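Local coordinates for protein tRNA(Phe) 7-((3-amino-3-carboxypropyl)-4-demethylwyosine(37)-N(4))-methyltransferase 1 (Pyrococcus horikoshii, PDB 2IT2) that probably methylates the N-4 position of a wybutosine precursor at position 37 of tRNA(Phe), using S-adenosyl-L-methionine as the methyl donor, at residues I58-M63 and Y85-A90; V119-L124 and L143-R148. All coordinates share one frame; numbering follows the deposited sequence.

Interaction 1 (I58-M63 and Y85-A90)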
# COMPACT_ATOMS: atom_id res chain seq x y z
N ILE B 58 2.73 5.36 14.79
CA ILE B 58 2.00 6.63 14.80
C ILE B 58 3.14 7.63 14.81
O ILE B 58 4.13 7.45 15.52
CB ILE B 58 1.13 6.81 16.07
CG1 ILE B 58 0.01 5.76 16.09
CG2 ILE B 58 0.53 8.23 16.10
CD1 ILE B 58 -0.74 5.67 17.39
N SER B 59 3.03 8.66 13.99
CA SER B 59 4.10 9.62 13.92
C SER B 59 3.63 11.04 13.73
O SER B 59 2.56 11.29 13.19
CB SER B 59 5.02 9.27 12.76
OG SER B 59 5.33 7.88 12.71
N VAL B 60 4.43 11.98 14.21
CA VAL B 60 4.18 13.39 14.00
C VAL B 60 5.49 13.76 13.33
O VAL B 60 6.55 13.71 13.96
CB VAL B 60 4.02 14.18 15.29
CG1 VAL B 60 4.07 15.66 14.97
CG2 VAL B 60 2.69 13.84 15.95
N MSE B 61 5.42 14.11 12.06
CA MSE B 61 6.63 14.44 11.33
C MSE B 61 6.45 15.57 10.34
O MSE B 61 5.34 15.85 9.89
CB MSE B 61 7.15 13.18 10.62
CG MSE B 61 6.15 12.50 9.70
SE MSE B 61 6.06 13.28 7.95
CE MSE B 61 7.24 12.12 6.97
N GLU B 62 7.55 16.25 10.03
CA GLU B 62 7.51 17.34 9.08
C GLU B 62 8.31 17.01 7.83
O GLU B 62 9.40 16.44 7.91
CB GLU B 62 8.02 18.65 9.70
CG GLU B 62 9.36 18.57 10.39
CD GLU B 62 9.81 19.93 10.92
OE1 GLU B 62 9.00 20.63 11.57
OE2 GLU B 62 10.98 20.30 10.69
N MSE B 63 7.75 17.35 6.68
CA MSE B 63 8.41 17.09 5.41
C MSE B 63 8.04 18.20 4.43
O MSE B 63 7.00 18.85 4.59
CB MSE B 63 7.98 15.73 4.86
CG MSE B 63 6.48 15.55 4.65
SE MSE B 63 6.02 13.73 4.18
CE MSE B 63 4.33 13.57 5.08
N TYR B 85 -1.03 14.22 25.39
CA TYR B 85 0.19 14.87 25.92
C TYR B 85 1.40 14.61 25.05
O TYR B 85 2.10 15.54 24.65
CB TYR B 85 0.51 14.40 27.35
CG TYR B 85 1.85 14.91 27.84
CD1 TYR B 85 2.01 16.24 28.24
CD2 TYR B 85 2.96 14.06 27.90
CE1 TYR B 85 3.25 16.71 28.68
CE2 TYR B 85 4.20 14.53 28.34
CZ TYR B 85 4.33 15.85 28.73
OH TYR B 85 5.55 16.33 29.18
N GLU B 86 1.65 13.34 24.77
CA GLU B 86 2.77 12.94 23.93
C GLU B 86 2.72 13.63 22.57
O GLU B 86 3.72 14.16 22.09
CB GLU B 86 2.76 11.41 23.72
CG GLU B 86 3.19 10.60 24.93
CD GLU B 86 3.16 9.09 24.68
OE1 GLU B 86 2.07 8.55 24.42
OE2 GLU B 86 4.24 8.47 24.75
N VAL B 87 1.54 13.63 21.95
CA VAL B 87 1.39 14.23 20.64
C VAL B 87 1.62 15.74 20.70
O VAL B 87 2.30 16.31 19.85
CB VAL B 87 -0.00 13.90 20.04
CG1 VAL B 87 -0.17 14.57 18.69
CG2 VAL B 87 -0.14 12.37 19.89
N LEU B 88 1.06 16.38 21.72
CA LEU B 88 1.23 17.82 21.87
C LEU B 88 2.70 18.20 22.04
O LEU B 88 3.14 19.23 21.53
CB LEU B 88 0.43 18.31 23.07
CG LEU B 88 -1.08 18.15 22.92
CD1 LEU B 88 -1.75 18.35 24.26
CD2 LEU B 88 -1.59 19.14 21.88
N GLU B 89 3.44 17.38 22.78
CA GLU B 89 4.87 17.64 22.98
C GLU B 89 5.63 17.59 21.66
O GLU B 89 6.58 18.34 21.46
CB GLU B 89 5.46 16.60 23.94
CG GLU B 89 4.90 16.68 25.34
CD GLU B 89 5.32 17.94 26.06
OE1 GLU B 89 4.88 19.04 25.65
OE2 GLU B 89 6.09 17.84 27.04
N ALA B 90 5.23 16.68 20.77
CA ALA B 90 5.88 16.56 19.47
C ALA B 90 5.51 17.77 18.61
O ALA B 90 6.36 18.37 17.96
CB ALA B 90 5.46 15.26 18.77

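Interaction 2 (V119-L124 and L143-R148)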
# COMPACT_ATOMS: atom_id res chain seq x y z
N VAL B 119 2.77 -18.50 -1.62
CA VAL B 119 1.34 -18.29 -1.82
C VAL B 119 0.52 -18.76 -0.62
O VAL B 119 -0.50 -18.16 -0.28
CB VAL B 119 0.87 -19.01 -3.09
CG1 VAL B 119 -0.64 -18.89 -3.24
CG2 VAL B 119 1.57 -18.42 -4.29
N LYS B 120 0.94 -19.85 0.01
CA LYS B 120 0.24 -20.34 1.18
C LYS B 120 0.27 -19.28 2.29
O LYS B 120 -0.73 -19.05 2.95
CB LYS B 120 0.87 -21.62 1.71
CG LYS B 120 0.56 -22.83 0.88
CD LYS B 120 1.30 -24.04 1.42
CE LYS B 120 0.98 -24.30 2.89
NZ LYS B 120 -0.47 -24.52 3.14
N LEU B 121 1.43 -18.65 2.48
CA LEU B 121 1.58 -17.63 3.52
C LEU B 121 0.77 -16.38 3.20
O LEU B 121 0.16 -15.79 4.09
CB LEU B 121 3.06 -17.26 3.70
CG LEU B 121 3.40 -16.07 4.61
CD1 LEU B 121 2.87 -16.32 6.02
CD2 LEU B 121 4.91 -15.85 4.67
N VAL B 122 0.77 -15.97 1.94
CA VAL B 122 0.03 -14.79 1.55
C VAL B 122 -1.45 -15.00 1.85
O VAL B 122 -2.11 -14.14 2.43
CB VAL B 122 0.21 -14.48 0.06
CG1 VAL B 122 -0.84 -13.46 -0.39
CG2 VAL B 122 1.61 -13.94 -0.18
N ASN B 123 -1.96 -16.16 1.46
CA ASN B 123 -3.36 -16.44 1.70
C ASN B 123 -3.72 -16.46 3.18
O ASN B 123 -4.80 -16.01 3.56
CB ASN B 123 -3.72 -17.77 1.05
CG ASN B 123 -3.70 -17.72 -0.46
OD1 ASN B 123 -3.67 -18.76 -1.12
ND2 ASN B 123 -3.72 -16.51 -1.03
N LEU B 124 -2.82 -16.99 4.01
CA LEU B 124 -3.04 -17.06 5.46
C LEU B 124 -3.02 -15.65 6.04
O LEU B 124 -3.86 -15.30 6.87
CB LEU B 124 -1.95 -17.90 6.15
CG LEU B 124 -1.98 -17.89 7.69
CD1 LEU B 124 -3.27 -18.53 8.18
CD2 LEU B 124 -0.78 -18.63 8.25
N LEU B 143 12.91 -15.18 -2.28
CA LEU B 143 11.56 -14.76 -2.66
C LEU B 143 11.00 -14.14 -1.39
O LEU B 143 10.89 -14.81 -0.36
CB LEU B 143 10.71 -15.97 -3.05
CG LEU B 143 9.27 -15.69 -3.51
CD1 LEU B 143 8.75 -16.93 -4.20
CD2 LEU B 143 8.35 -15.31 -2.37
N ILE B 144 10.63 -12.86 -1.45
CA ILE B 144 10.09 -12.17 -0.28
C ILE B 144 8.60 -11.95 -0.38
O ILE B 144 8.09 -11.50 -1.41
CB ILE B 144 10.78 -10.78 -0.06
CG1 ILE B 144 12.28 -10.95 0.18
CG2 ILE B 144 10.12 -10.03 1.11
CD1 ILE B 144 12.64 -11.76 1.40
N VAL B 145 7.92 -12.32 0.69
CA VAL B 145 6.49 -12.12 0.85
C VAL B 145 6.38 -10.90 1.79
O VAL B 145 7.12 -10.80 2.77
CB VAL B 145 5.83 -13.32 1.56
CG1 VAL B 145 4.46 -12.93 2.07
CG2 VAL B 145 5.72 -14.48 0.59
N GLU B 146 5.50 -9.97 1.46
CA GLU B 146 5.28 -8.78 2.30
C GLU B 146 3.89 -8.91 2.88
O GLU B 146 2.94 -9.21 2.15
CB GLU B 146 5.37 -7.49 1.48
CG GLU B 146 5.17 -6.21 2.28
CD GLU B 146 5.47 -4.98 1.45
OE1 GLU B 146 4.69 -4.69 0.52
OE2 GLU B 146 6.50 -4.32 1.71
N ILE B 147 3.77 -8.70 4.19
CA ILE B 147 2.50 -8.76 4.92
C ILE B 147 2.21 -7.34 5.40
O ILE B 147 3.03 -6.73 6.08
CB ILE B 147 2.62 -9.73 6.11
CG1 ILE B 147 2.92 -11.14 5.59
CG2 ILE B 147 1.35 -9.70 6.96
CD1 ILE B 147 3.15 -12.16 6.68
N ARG B 148 1.04 -6.83 5.05
CA ARG B 148 0.68 -5.46 5.41
C ARG B 148 -0.84 -5.30 5.45
O ARG B 148 -1.55 -6.00 4.72
CB ARG B 148 1.29 -4.52 4.37
CG ARG B 148 1.20 -3.04 4.68
CD ARG B 148 2.08 -2.25 3.72
NE ARG B 148 1.59 -2.30 2.35
CZ ARG B 148 0.59 -1.58 1.86
NH1 ARG B 148 -0.06 -0.71 2.64
NH2 ARG B 148 0.22 -1.72 0.60

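Interaction 1 (I58-M63 and Y85-A90)
Val60 meets Ala90 and Val87, and these three residues carry the contact between strand residues 58-63 and helix residues 85-90. The methyl of Ala90 sits against the branch point of Val60, with CB of Val60 3.9 Å from CB of Ala90. Ala90 CB also lies 4.1 Å from Val60 CG1. The other branch of Val60 serves the preceding turn of the helix: Val60 CG2 comes within 4.0 Å of Val87 CG1. Val60 CG1 stands anti to the backbone N (chi1 168°), while CG2 lies beside that N. This rotation gives each methyl a different helix residue to touch. The two valines cross at a slant.

The backbones are closest at Val60 and Ala90, whose CA atoms are 6.5 Å apart. The small side chain of Ala90 permits this approach. A short helix thus packs by one side on an antiparallel sheet. Within the sheet, the backbone of Val60 is hydrogen-bonded to Leu75 and Gly76 of strand 73-78. Its side chain also touches Leu99 of strand 98-112. Val87 packs in addition on Val82 and on Leu170 of helix 167-194, so helix 84-91 is joined to both the sheet and the long C-terminal helix. Two residues further along the strand, Glu62 OE1 accepts hydrogen bonds from His94 ND1 and Arg95 N, which ties the strand to the chain just after the helix.

No hydrogen bond crosses between the two segments. All three touching residues are buried and apolar, so the contact depends on van der Waals packing and on the exclusion of water.

Interaction 2 (V119-L124 and L143-R148)
Val145 is the bump on the strand, and Leu121 and Val122 form the hollow on the helix that receives it. Its CG1 methyl does most of the touching. Val145 CG1 lies 3.8 Å from Val122 CG2 and 3.9 Å from Leu121 CD2, so it fits between the branches of two consecutive helix residues. The branch point follows it in, with Val145 CB 4.1 Å from Leu121 CD2. Val145 CG1 is anti to the backbone N (chi1 164°), and this turns it to the helix.

Leu121 is forked, and the fork is shared. Leu121 CD2 goes to Val145, while Leu121 CD1 lies 4.2 Å from Ile147 CD1, two residues further along the strand. Ile147 approaches with the far end of its chain, with CD1 anti to CA (chi2 176°), which carries that methyl out to Leu121. Both helix side chains run obliquely to that of Val145.

The contact is a helix laid on one face of an antiparallel sheet. Segments 119-124 and 143-148 run nearly parallel, with 2° between their directions and 9.0 Å between their axes. The strand is flanked by strands 98-112 and 134-138, and Val145 has a backbone hydrogen bond with Val110. Ala118 supplies a further apolar surface to Val145, one helical turn before Val122, and Ala125 does the same for Ile147.

Glu146 points away from the helix, and its OE2 is hydrogen-bonded to His109 NE2. Asn123 ND2 is hydrogen-bonded to Ser137 OG of the second subunit. From segment 143-148, Arg148 makes a cation-pi contact with Tyr132 of the second subunit.

Interaction 1 closes before interaction 2 opens along the chain. Their centres are 32 Å apart, on opposite sides of the chain's centre, and their nearest atoms are about 13 Å apart. They do not touch, but both reach the same antiparallel sheet. Strand 98-112 connects them, since it pairs with strand 48-63 of interaction 1 and with strand 143-148 of interaction 2. Each contact sets a different helix against the sheet: 84-91 in interaction 1 and 115-127 in interaction 2. Residues 119-124 and 143-148 lie next to the second subunit, whereas no other chain of the assembly touches the segments of interaction 1. The shared sheet thus links a helix-covered part away from the dimer partner with one beside it.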